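Local coordinates for guanine nucleotide exchange protein (Legionella pneumophila, PDB 1XSZ) that probably acts as a guanine nucleotide exchange factor for ADP-ribosylation factor, pairing a Sec7 domain with a domain that caps its active site, at residues Gly104-Phe116 with Asp248-Tyr260. Numbering follows the deposited sequence. Where two conformers were deposited one is given.
Sequences GEAQKIDRLVQSF and DQPKSWLSFFTGY
Ala106, in the first turn of a Sec7-domain helix, meets Leu254 and Tyr260 of the capping domain, whose short helix 252-258 links two strands of its antiparallel sheet. The helix segments cross steeply, at 114°, with axes 10.6 Å apart. Small Ala106 puts CB 3.6 Å from the centroid of the Tyr260 ring, a close CH-pi approach that suits a methyl, and 4.1 Å from Leu254 CD1. Branched Ile109 can meet three partners at once: CD1 touches Thr258 CG2 tip to tip, while CG2 packs against Phe257 and Trp253. Val113 CG2 adds to the apolar contact at Trp253 CH2, 4.1 Å away. In a salt bridge, Lys251, extended beyond CG and long enough to reach a carboxylate, donates from NZ to the syn lone pair of Asp110 OD2, 2.8 Å away. Asp110, its chi1 of -163° swinging the carboxylate away from the backbone N, also sets OD1 at the Trp253 ring edge, 3.5 Å from CZ2. Tyr135 hydrogen-bonds to Asp110 OD1 and Lys251 NZ, so two Sec7-domain side chains hold this capping-domain lysine. A water placed to donate to Gln107 OE1, though with more acceptors in reach than protons, lies 2.7 Å from Tyr260 OH, itself bonded to Thr263 OG1.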
# COMPACT_ATOMS: atom_id res chain seq x y z
N GLY A 104 -3.67 0.29 -3.04
CA GLY A 104 -4.39 -0.97 -2.94
C GLY A 104 -3.51 -2.07 -2.39
O GLY A 104 -3.77 -3.25 -2.61
N GLU A 105 -2.46 -1.67 -1.67
CA GLU A 105 -1.50 -2.60 -1.08
C GLU A 105 -1.56 -2.49 0.44
O GLU A 105 -1.50 -1.39 0.99
CB GLU A 105 -0.10 -2.27 -1.57
CG GLU A 105 0.04 -2.36 -3.09
CD GLU A 105 1.29 -1.68 -3.59
OE1 GLU A 105 2.40 -2.18 -3.32
OE2 GLU A 105 1.16 -0.62 -4.23
N ALA A 106 -1.66 -3.63 1.10
CA ALA A 106 -1.78 -3.70 2.55
C ALA A 106 -0.77 -2.93 3.38
O ALA A 106 -1.16 -2.17 4.28
CB ALA A 106 -1.80 -5.16 2.99
N GLN A 107 0.52 -3.10 3.12
CA GLN A 107 1.51 -2.40 3.93
C GLN A 107 1.46 -0.89 3.77
O GLN A 107 1.74 -0.16 4.72
CB GLN A 107 2.91 -2.94 3.64
CG GLN A 107 3.09 -4.38 4.10
CD GLN A 107 4.54 -4.85 4.04
OE1 GLN A 107 4.84 -5.99 4.38
NE2 GLN A 107 5.43 -3.96 3.62
N LYS A 108 1.09 -0.42 2.58
CA LYS A 108 1.01 1.01 2.33
C LYS A 108 -0.20 1.59 3.06
O LYS A 108 -0.12 2.66 3.67
CB LYS A 108 0.93 1.28 0.83
CG LYS A 108 2.24 1.01 0.12
CD LYS A 108 2.13 1.23 -1.38
CE LYS A 108 3.47 1.01 -2.05
NZ LYS A 108 3.34 1.03 -3.53
N ILE A 109 -1.32 0.88 3.00
CA ILE A 109 -2.52 1.31 3.71
C ILE A 109 -2.19 1.40 5.21
O ILE A 109 -2.55 2.36 5.89
CB ILE A 109 -3.67 0.30 3.50
CG1 ILE A 109 -4.16 0.38 2.06
CG2 ILE A 109 -4.82 0.58 4.47
CD1 ILE A 109 -5.03 -0.79 1.65
N ASP A 110 -1.49 0.38 5.70
CA ASP A 110 -1.12 0.32 7.11
C ASP A 110 -0.31 1.55 7.52
O ASP A 110 -0.60 2.17 8.55
CB ASP A 110 -0.33 -0.98 7.36
CG ASP A 110 -0.25 -1.35 8.83
OD1 ASP A 110 -1.01 -0.77 9.64
OD2 ASP A 110 0.56 -2.23 9.16
N ARG A 111 0.70 1.90 6.73
CA ARG A 111 1.52 3.06 7.08
C ARG A 111 0.69 4.33 7.15
O ARG A 111 0.92 5.18 8.01
CB ARG A 111 2.66 3.24 6.07
CG ARG A 111 3.58 2.03 5.99
CD ARG A 111 4.95 2.39 5.44
NE ARG A 111 5.76 1.20 5.22
CZ ARG A 111 5.66 0.42 4.15
NH1 ARG A 111 4.79 0.70 3.19
NH2 ARG A 111 6.41 -0.67 4.05
N LEU A 112 -0.28 4.48 6.25
CA LEU A 112 -1.12 5.67 6.26
C LEU A 112 -1.95 5.70 7.55
O LEU A 112 -2.02 6.73 8.23
CB LEU A 112 -2.04 5.70 5.04
CG LEU A 112 -1.35 5.95 3.69
CD1 LEU A 112 -2.41 5.99 2.60
CD2 LEU A 112 -0.55 7.25 3.72
N VAL A 113 -2.55 4.57 7.91
CA VAL A 113 -3.35 4.49 9.13
C VAL A 113 -2.49 4.79 10.36
O VAL A 113 -2.95 5.46 11.29
CB VAL A 113 -4.02 3.09 9.25
CG1 VAL A 113 -4.75 2.96 10.58
CG2 VAL A 113 -5.01 2.91 8.09
N GLN A 114 -1.26 4.32 10.37
CA GLN A 114 -0.36 4.58 11.50
C GLN A 114 -0.04 6.07 11.60
O GLN A 114 0.12 6.60 12.70
CB GLN A 114 0.94 3.78 11.33
CG GLN A 114 0.78 2.29 11.55
CD GLN A 114 2.05 1.52 11.27
OE1 GLN A 114 3.11 1.84 11.82
NE2 GLN A 114 1.96 0.51 10.42
N SER A 115 0.08 6.74 10.46
CA SER A 115 0.37 8.17 10.46
C SER A 115 -0.79 8.93 11.10
O SER A 115 -0.60 9.81 11.95
CB SER A 115 0.60 8.67 9.03
OG SER A 115 0.93 10.04 9.03
N PHE A 116 -2.01 8.58 10.70
CA PHE A 116 -3.18 9.23 11.27
C PHE A 116 -3.25 9.00 12.78
O PHE A 116 -3.48 9.94 13.54
CB PHE A 116 -4.46 8.67 10.66
CG PHE A 116 -5.69 9.03 11.44
CD1 PHE A 116 -6.25 10.30 11.33
CD2 PHE A 116 -6.24 8.14 12.35
CE1 PHE A 116 -7.34 10.67 12.13
CE2 PHE A 116 -7.32 8.50 13.15
CZ PHE A 116 -7.87 9.77 13.04
N ASP A 248 6.99 -11.75 5.01
CA ASP A 248 6.32 -10.88 5.97
C ASP A 248 4.90 -11.41 6.12
O ASP A 248 4.10 -11.31 5.20
CB ASP A 248 6.25 -9.44 5.45
CG ASP A 248 7.41 -8.60 5.91
OD1 ASP A 248 8.57 -8.99 5.67
OD2 ASP A 248 7.17 -7.53 6.51
N GLN A 249 4.59 -11.98 7.28
CA GLN A 249 3.26 -12.50 7.51
C GLN A 249 2.28 -11.34 7.61
O GLN A 249 2.64 -10.25 8.06
CB GLN A 249 3.22 -13.34 8.79
CG GLN A 249 4.07 -14.61 8.74
CD GLN A 249 3.68 -15.52 7.59
OE1 GLN A 249 2.50 -15.76 7.34
NE2 GLN A 249 4.68 -16.04 6.88
N PRO A 250 1.03 -11.56 7.18
CA PRO A 250 0.00 -10.51 7.22
C PRO A 250 -0.65 -10.27 8.58
O PRO A 250 -0.97 -11.22 9.29
CB PRO A 250 -1.02 -11.03 6.22
CG PRO A 250 -0.98 -12.51 6.48
CD PRO A 250 0.52 -12.78 6.53
N LYS A 251 -0.82 -9.00 8.93
CA LYS A 251 -1.52 -8.68 10.17
C LYS A 251 -2.94 -9.16 9.93
O LYS A 251 -3.47 -9.04 8.82
CB LYS A 251 -1.51 -7.18 10.44
CG LYS A 251 -0.15 -6.63 10.83
CD LYS A 251 -0.20 -5.14 11.11
CE LYS A 251 1.18 -4.62 11.47
NZ LYS A 251 1.17 -3.15 11.71
N SER A 252 -3.58 -9.70 10.96
CA SER A 252 -4.93 -10.21 10.81
C SER A 252 -5.91 -9.19 10.25
O SER A 252 -6.73 -9.52 9.40
CB SER A 252 -5.46 -10.76 12.14
OG SER A 252 -5.63 -9.73 13.09
N TRP A 253 -5.83 -7.94 10.71
CA TRP A 253 -6.76 -6.94 10.23
C TRP A 253 -6.57 -6.62 8.75
O TRP A 253 -7.54 -6.28 8.08
CB TRP A 253 -6.73 -5.66 11.09
CG TRP A 253 -5.66 -4.64 10.79
CD1 TRP A 253 -4.44 -4.52 11.39
CD2 TRP A 253 -5.77 -3.53 9.88
NE1 TRP A 253 -3.78 -3.41 10.92
CE2 TRP A 253 -4.58 -2.78 10.00
CE3 TRP A 253 -6.76 -3.09 8.99
CZ2 TRP A 253 -4.35 -1.62 9.26
CZ3 TRP A 253 -6.53 -1.93 8.26
CH2 TRP A 253 -5.34 -1.21 8.39
N LEU A 254 -5.34 -6.73 8.26
CA LEU A 254 -5.08 -6.48 6.84
C LEU A 254 -5.62 -7.63 6.00
O LEU A 254 -6.05 -7.43 4.86
CB LEU A 254 -3.58 -6.27 6.60
CG LEU A 254 -3.06 -4.95 7.20
CD1 LEU A 254 -1.54 -4.86 7.08
CD2 LEU A 254 -3.73 -3.78 6.49
N SER A 255 -5.59 -8.84 6.55
CA SER A 255 -6.11 -10.01 5.85
C SER A 255 -7.63 -9.84 5.72
O SER A 255 -8.22 -10.12 4.68
CB SER A 255 -5.78 -11.29 6.63
OG SER A 255 -6.38 -12.42 6.04
N PHE A 256 -8.26 -9.38 6.80
CA PHE A 256 -9.70 -9.15 6.84
C PHE A 256 -10.09 -8.04 5.85
O PHE A 256 -10.98 -8.21 5.01
CB PHE A 256 -10.06 -8.73 8.28
CG PHE A 256 -11.50 -8.31 8.49
CD1 PHE A 256 -11.97 -7.08 8.04
CD2 PHE A 256 -12.36 -9.11 9.23
CE1 PHE A 256 -13.27 -6.65 8.33
CE2 PHE A 256 -13.66 -8.70 9.53
CZ PHE A 256 -14.11 -7.46 9.07
N PHE A 257 -9.39 -6.92 5.93
CA PHE A 257 -9.70 -5.77 5.10
C PHE A 257 -9.40 -5.89 3.61
O PHE A 257 -10.20 -5.45 2.78
CB PHE A 257 -8.96 -4.55 5.70
CG PHE A 257 -9.32 -3.23 5.07
CD1 PHE A 257 -10.65 -2.80 5.02
CD2 PHE A 257 -8.32 -2.40 4.58
CE1 PHE A 257 -10.97 -1.54 4.49
CE2 PHE A 257 -8.64 -1.14 4.05
CZ PHE A 257 -9.96 -0.72 4.00
N THR A 258 -8.26 -6.50 3.28
CA THR A 258 -7.82 -6.59 1.88
C THR A 258 -7.60 -7.98 1.29
O THR A 258 -7.39 -8.09 0.08
CB THR A 258 -6.47 -5.86 1.70
OG1 THR A 258 -5.44 -6.63 2.33
CG2 THR A 258 -6.50 -4.47 2.33
N GLY A 259 -7.61 -9.01 2.13
CA GLY A 259 -7.36 -10.36 1.64
C GLY A 259 -5.87 -10.67 1.60
O GLY A 259 -5.44 -11.72 1.11
N TYR A 260 -5.07 -9.76 2.13
CA TYR A 260 -3.62 -9.88 2.16
C TYR A 260 -3.17 -11.18 2.83
O TYR A 260 -3.65 -11.54 3.91
CB TYR A 260 -3.06 -8.67 2.92
CG TYR A 260 -1.56 -8.55 2.99
CD1 TYR A 260 -0.75 -8.61 1.85
CD2 TYR A 260 -0.93 -8.26 4.21
CE1 TYR A 260 0.63 -8.40 1.92
CE2 TYR A 260 0.43 -8.04 4.30
CZ TYR A 260 1.21 -8.11 3.16
OH TYR A 260 2.56 -7.89 3.26
O HOH W 1 3.34 -8.08 5.88